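Local structure of fervidolysin (Fervidobacterium pennivorans, 1R6V) at residues S42-I47 with K87-V92; K46-V51 with V65-N70. The protein degrades keratin into peptides as a calcium-binding, subtilisin-like serine protease, which lets its bacterium grow on native feathers. The protein carries 1 engineered substitution. One frame throughout, in Å; residues are numbered along the deposited sequence.

Contact 1. Residues S42-I47 with K87-V92; sequences SEVDKI and KGIRYV
Glu43 meets Lys87 and Gly88 at the start of helix 41-51, where the propeptide's ferredoxin-like (beta-alpha-beta-beta-alpha-beta) fold lays that helix over a four-stranded antiparallel sheet whose outermost strand on this side is 89-93. The axes of 42-47 and 89-92 approach to 9.7 Å and cross at -38°, yet Glu43 and Gly88 bring their CA atoms to 6.1 Å, so the two segments draw together at the loop that leads into the strand. Glu43 CG is anti to its own carbonyl carbon (chi1 -78°) and lies near Gly88 N; the chain then bends at chi2. The carboxylate meets the aliphatic part of Lys87 rather than its ammonium: Glu43 CD is 3.3 Å from Lys87 CE, and OE1 sits near Lys87 CD, the two side chains crossing at about a right angle. Glu43 OE2 and Lys87 NZ remain 4.5 Å apart, too far for a salt bridge, though the opposite charges probably still attract. The salt bridge of this carboxylate stays within the helix, where Lys46 NZ donates to the syn lone pair of Glu43 OE2 at 2.8 Å. Val44, next along, sends CG2 to Ile89 CD1, its side chain lying across that of the isoleucine. One turn after Glu43, Ile47 reaches tip to tip toward Ile89, and its CD1 lies about equally far from Ile89 CG1 and CD1. Helix 74-81 contributes Ile81, which touches both Ile47 and Val92. No hydrogen bond joins the two segments; Ile89 CD1 packs against Glu43, Val44 and Ile47, 3.8 Å from Glu43 CB, and Ile47 CD1 ends 4.2 Å from Val92 CG2.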
loop_
_atom_site.group_PDB
_atom_site.type_symbol
_atom_site.label_atom_id
_atom_site.label_comp_id
_atom_site.label_asym_id
_atom_site.label_seq_id
_atom_site.Cartn_x
_atom_site.Cartn_y
_atom_site.Cartn_z
ATOM N N SER A 42 3.235 13.458 -20.546
ATOM C CA SER A 42 2.543 13.585 -21.826
ATOM C C SER A 42 1.808 12.298 -22.229
ATOM O O SER A 42 0.756 12.345 -22.882
ATOM C CB SER A 42 3.524 14.005 -22.932
ATOM O OG SER A 42 4.418 12.959 -23.262
ATOM N N GLU A 43 2.342 11.151 -21.823
ATOM C CA GLU A 43 1.715 9.882 -22.163
ATOM C C GLU A 43 0.367 9.726 -21.490
ATOM O O GLU A 43 -0.495 8.991 -21.972
ATOM C CB GLU A 43 2.610 8.700 -21.771
ATOM C CG GLU A 43 3.751 8.429 -22.734
ATOM C CD GLU A 43 3.270 7.938 -24.098
ATOM O OE1 GLU A 43 2.793 6.782 -24.211
ATOM O OE2 GLU A 43 3.366 8.715 -25.068
ATOM N N VAL A 44 0.190 10.392 -20.355
ATOM C CA VAL A 44 -1.075 10.306 -19.640
ATOM C C VAL A 44 -2.180 10.855 -20.538
ATOM O O VAL A 44 -3.319 10.393 -20.488
ATOM C CB VAL A 44 -1.027 11.110 -18.313
ATOM C CG1 VAL A 44 -2.365 11.032 -17.595
ATOM C CG2 VAL A 44 0.076 10.543 -17.408
ATOM N N ASP A 45 -1.841 11.824 -21.379
ATOM C CA ASP A 45 -2.845 12.401 -22.255
ATOM C C ASP A 45 -3.405 11.374 -23.241
ATOM O O ASP A 45 -4.532 11.520 -23.702
ATOM C CB ASP A 45 -2.277 13.617 -22.990
ATOM C CG ASP A 45 -1.906 14.753 -22.037
ATOM O OD1 ASP A 45 -2.561 14.884 -20.976
ATOM O OD2 ASP A 45 -0.972 15.519 -22.359
ATOM N N LYS A 46 -2.625 10.336 -23.553
ATOM C CA LYS A 46 -3.089 9.284 -24.452
ATOM C C LYS A 46 -4.173 8.467 -23.743
ATOM O O LYS A 46 -5.104 7.979 -24.379
ATOM C CB LYS A 46 -1.934 8.374 -24.868
ATOM C CG LYS A 46 -0.912 9.052 -25.765
ATOM C CD LYS A 46 0.200 8.088 -26.134
ATOM C CE LYS A 46 1.187 8.712 -27.122
ATOM N NZ LYS A 46 2.284 7.756 -27.440
ATOM N N ILE A 47 -4.045 8.318 -22.423
ATOM C CA ILE A 47 -5.044 7.599 -21.640
ATOM C C ILE A 47 -6.299 8.463 -21.500
ATOM O O ILE A 47 -7.417 7.959 -21.595
ATOM C CB ILE A 47 -4.517 7.257 -20.219
ATOM C CG1 ILE A 47 -3.376 6.247 -20.320
ATOM C CG2 ILE A 47 -5.642 6.684 -19.361
ATOM C CD1 ILE A 47 -2.678 5.937 -18.976
ATOM N N LYS A 87 4.418 3.740 -23.338
ATOM C CA LYS A 87 5.757 3.393 -22.872
ATOM C C LYS A 87 6.200 4.121 -21.598
ATOM O O LYS A 87 6.960 3.575 -20.791
ATOM C CB LYS A 87 6.788 3.631 -23.980
ATOM C CG LYS A 87 7.176 5.085 -24.195
ATOM C CD LYS A 87 6.028 5.908 -24.749
ATOM C CE LYS A 87 6.433 7.382 -24.919
ATOM N NZ LYS A 87 7.628 7.563 -25.806
ATOM N N GLY A 88 5.731 5.346 -21.413
ATOM C CA GLY A 88 6.131 6.091 -20.234
ATOM C C GLY A 88 5.120 6.106 -19.106
ATOM O O GLY A 88 4.999 7.106 -18.406
ATOM N N ILE A 89 4.394 5.003 -18.933
ATOM C CA ILE A 89 3.396 4.891 -17.867
ATOM C C ILE A 89 3.884 3.835 -16.874
ATOM O O ILE A 89 4.325 2.760 -17.284
ATOM C CB ILE A 89 2.011 4.456 -18.436
ATOM C CG1 ILE A 89 1.410 5.568 -19.308
ATOM C CG2 ILE A 89 1.044 4.117 -17.305
ATOM C CD1 ILE A 89 1.271 6.914 -18.637
ATOM N N ARG A 90 3.826 4.129 -15.575
ATOM C CA ARG A 90 4.257 3.148 -14.581
ATOM C C ARG A 90 3.135 2.176 -14.208
ATOM O O ARG A 90 3.352 0.960 -14.137
ATOM C CB ARG A 90 4.791 3.849 -13.322
ATOM C CG ARG A 90 6.245 4.323 -13.433
ATOM C CD ARG A 90 6.717 4.980 -12.134
ATOM N NE ARG A 90 5.994 6.230 -11.935
ATOM C CZ ARG A 90 5.290 6.547 -10.854
ATOM N NH1 ARG A 90 5.204 5.708 -9.822
ATOM N NH2 ARG A 90 4.646 7.701 -10.830
ATOM N N TYR A 91 1.934 2.694 -13.975
ATOM C CA TYR A 91 0.820 1.823 -13.620
ATOM C C TYR A 91 -0.499 2.553 -13.733
ATOM O O TYR A 91 -0.537 3.782 -13.837
ATOM C CB TYR A 91 0.967 1.303 -12.179
ATOM C CG TYR A 91 0.946 2.403 -11.135
ATOM C CD1 TYR A 91 -0.257 3.010 -10.745
ATOM C CD2 TYR A 91 2.133 2.894 -10.596
ATOM C CE1 TYR A 91 -0.265 4.087 -9.849
ATOM C CE2 TYR A 91 2.137 3.977 -9.697
ATOM C CZ TYR A 91 0.938 4.564 -9.331
ATOM O OH TYR A 91 0.938 5.624 -8.447
ATOM N N VAL A 92 -1.577 1.775 -13.731
ATOM C CA VAL A 92 -2.932 2.310 -13.773
ATOM C C VAL A 92 -3.675 1.483 -12.751
ATOM O O VAL A 92 -3.706 0.267 -12.873
ATOM C CB VAL A 92 -3.609 2.097 -15.138
ATOM C CG1 VAL A 92 -5.021 2.706 -15.097
ATOM C CG2 VAL A 92 -2.788 2.761 -16.237
#

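Contact 2. Residues K46-V51 with V65-N70; sequences KIVKAV and VSIKLN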
loop_
_atom_site.group_PDB
_atom_site.type_symbol
_atom_site.label_atom_id
_atom_site.label_comp_id
_atom_site.label_asym_id
_atom_site.label_seq_id
_atom_site.Cartn_x
_atom_site.Cartn_y
_atom_site.Cartn_z
ATOM N N LYS A 46 -2.625 10.336 -23.553
ATOM C CA LYS A 46 -3.089 9.284 -24.452
ATOM C C LYS A 46 -4.173 8.467 -23.743
ATOM O O LYS A 46 -5.104 7.979 -24.379
ATOM C CB LYS A 46 -1.934 8.374 -24.868
ATOM C CG LYS A 46 -0.912 9.052 -25.765
ATOM C CD LYS A 46 0.200 8.088 -26.134
ATOM C CE LYS A 46 1.187 8.712 -27.122
ATOM N NZ LYS A 46 2.284 7.756 -27.440
ATOM N N ILE A 47 -4.045 8.318 -22.423
ATOM C CA ILE A 47 -5.044 7.599 -21.640
ATOM C C ILE A 47 -6.299 8.463 -21.500
ATOM O O ILE A 47 -7.417 7.959 -21.595
ATOM C CB ILE A 47 -4.517 7.257 -20.219
ATOM C CG1 ILE A 47 -3.376 6.247 -20.320
ATOM C CG2 ILE A 47 -5.642 6.684 -19.361
ATOM C CD1 ILE A 47 -2.678 5.937 -18.976
ATOM N N VAL A 48 -6.120 9.763 -21.269
ATOM C CA VAL A 48 -7.267 10.655 -21.115
ATOM C C VAL A 48 -8.129 10.604 -22.375
ATOM O O VAL A 48 -9.351 10.468 -22.303
ATOM C CB VAL A 48 -6.811 12.115 -20.831
ATOM C CG1 VAL A 48 -7.999 13.068 -20.885
ATOM C CG2 VAL A 48 -6.169 12.180 -19.441
ATOM N N LYS A 49 -7.486 10.681 -23.527
ATOM C CA LYS A 49 -8.228 10.627 -24.776
ATOM C C LYS A 49 -8.872 9.261 -25.005
ATOM O O LYS A 49 -10.018 9.178 -25.451
ATOM C CB LYS A 49 -7.310 10.978 -25.941
ATOM C CG LYS A 49 -6.729 12.363 -25.816
ATOM C CD LYS A 49 -5.799 12.669 -26.959
ATOM C CE LYS A 49 -5.078 13.982 -26.735
ATOM N NZ LYS A 49 -4.063 14.199 -27.807
ATOM N N ALA A 50 -8.151 8.190 -24.687
ATOM C CA ALA A 50 -8.691 6.848 -24.893
ATOM C C ALA A 50 -9.951 6.587 -24.070
ATOM O O ALA A 50 -10.865 5.899 -24.521
ATOM C CB ALA A 50 -7.628 5.798 -24.579
ATOM N N VAL A 51 -10.015 7.131 -22.862
ATOM C CA VAL A 51 -11.195 6.909 -22.038
ATOM C C VAL A 51 -12.071 8.159 -22.027
ATOM O O VAL A 51 -13.153 8.169 -21.439
ATOM C CB VAL A 51 -10.794 6.521 -20.581
ATOM C CG1 VAL A 51 -9.819 5.355 -20.608
ATOM C CG2 VAL A 51 -10.185 7.707 -19.853
ATOM N N VAL A 65 -1.591 11.099 -11.679
ATOM C CA VAL A 65 -2.697 11.899 -12.184
ATOM C C VAL A 65 -3.921 11.026 -11.928
ATOM O O VAL A 65 -3.893 9.833 -12.236
ATOM C CB VAL A 65 -2.632 12.127 -13.712
ATOM C CG1 VAL A 65 -3.919 12.809 -14.177
ATOM C CG2 VAL A 65 -1.429 12.979 -14.086
ATOM N N SER A 66 -4.981 11.592 -11.359
ATOM C CA SER A 66 -6.204 10.829 -11.128
ATOM C C SER A 66 -7.154 11.264 -12.245
ATOM O O SER A 66 -7.280 12.455 -12.525
ATOM C CB SER A 66 -6.799 11.151 -9.752
ATOM O OG SER A 66 -7.195 12.505 -9.686
ATOM N N ILE A 67 -7.802 10.292 -12.883
ATOM C CA ILE A 67 -8.706 10.556 -14.004
ATOM C C ILE A 67 -10.118 10.064 -13.749
ATOM O O ILE A 67 -10.332 8.887 -13.477
ATOM C CB ILE A 67 -8.196 9.855 -15.284
ATOM C CG1 ILE A 67 -6.766 10.305 -15.585
ATOM C CG2 ILE A 67 -9.155 10.131 -16.464
ATOM C CD1 ILE A 67 -6.122 9.572 -16.757
ATOM N N LYS A 68 -11.089 10.966 -13.839
ATOM C CA LYS A 68 -12.487 10.594 -13.659
ATOM C C LYS A 68 -12.930 10.022 -15.016
ATOM O O LYS A 68 -12.629 10.597 -16.061
ATOM C CB LYS A 68 -13.307 11.830 -13.306
ATOM C CG LYS A 68 -14.552 11.519 -12.535
ATOM C CD LYS A 68 -15.382 12.761 -12.323
ATOM C CE LYS A 68 -16.434 12.488 -11.277
ATOM N NZ LYS A 68 -17.080 11.166 -11.508
ATOM N N LEU A 69 -13.651 8.903 -14.990
ATOM C CA LEU A 69 -14.073 8.215 -16.215
ATOM C C LEU A 69 -15.320 8.672 -16.984
ATOM O O LEU A 69 -15.527 8.266 -18.130
ATOM C CB LEU A 69 -14.211 6.720 -15.922
ATOM C CG LEU A 69 -12.933 6.066 -15.386
ATOM C CD1 LEU A 69 -13.182 4.589 -15.113
ATOM C CD2 LEU A 69 -11.813 6.238 -16.397
ATOM N N ASN A 70 -16.167 9.477 -16.367
ATOM C CA ASN A 70 -17.368 9.956 -17.058
ATOM C C ASN A 70 -18.154 8.885 -17.831
ATOM O O ASN A 70 -18.005 8.763 -19.048
ATOM C CB ASN A 70 -17.015 11.077 -18.046
ATOM C CG ASN A 70 -16.126 12.151 -17.441
ATOM O OD1 ASN A 70 -16.172 12.429 -16.235
ATOM N ND2 ASN A 70 -15.311 12.775 -18.292
#
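Helix-on-sheet packing in the propeptide's ferredoxin-like fold brings the C-terminal half of helix 41-51 over strand 64-68, an inner strand of the four-stranded antiparallel sheet. The segment axes differ in direction by only 9° and come within 9.9 Å, evidence that helix and strand run nearly parallel with a layer of side chains between them. Ile67 points at the helix and takes part in three of the four apolar pairs. Its CG1 is anti to the carbonyl carbon (chi1 -56°), and an extended chi2 of 175° places CD1 where it meets two successive helix residues: Val48 CG2 at 3.7 Å and the branch methyl CG2 of Ile47 at 3.9 Å. The approaches differ, for Ile47 crosses Ile67 at about a right angle whereas Val48 meets it obliquely. One turn after Ile47, Val51 faces the same strand, and its CG2 stands 4.3 Å from Ile67 CG2, the shorter branch of the isoleucine. Val51 CG2 lies between its own backbone N and carbonyl carbon and also touches Leu69 CD2 at 4.1 Å. Leu69 follows the strand; although its first side-chain bond does not aim at the helix, its CD2 end turns back to it, extending the apolar contact past the last strand residue. Here the CA atoms of Val51 and Leu69 come to 6.6 Å, against 7.3 Å for Val48 and Ile67. All these side-chain contacts are apolar, and no hydrogen bond links the segments. Ala77 of helix 74-81 touches both Val51 and Leu69, while Ile34 of strand 33-38 touches Ile67. Branched aliphatic side chains thus lie packed between a helix and one face of the antiparallel sheet, as in the ferredoxin-like alpha+beta sandwich.

In the fold
Contacts 1 and 2 use overlapping parts of helix 41-51, their centres 10 Å apart, and reach different strands of one sheet: 89-93 at its edge and 64-68 inside it. Strand 33-38 lies between those two strands, with Val36 touching both Ile47 and Ile67. Ile47, one of two shared residues, divides its branches, CD1 serving contact 1 and CG2 contact 2. Val44 of contact 1 joins them directly, its CG1 lying 4.0 Å from Val65 CB and 4.1 Å from Ile67 CD1. Both contacts belong to the propeptide and lie away from the charge relay residues and the calcium site; Tyr91 OH nevertheless hydrogen-bonds Thr276 OG1 of the catalytic domain.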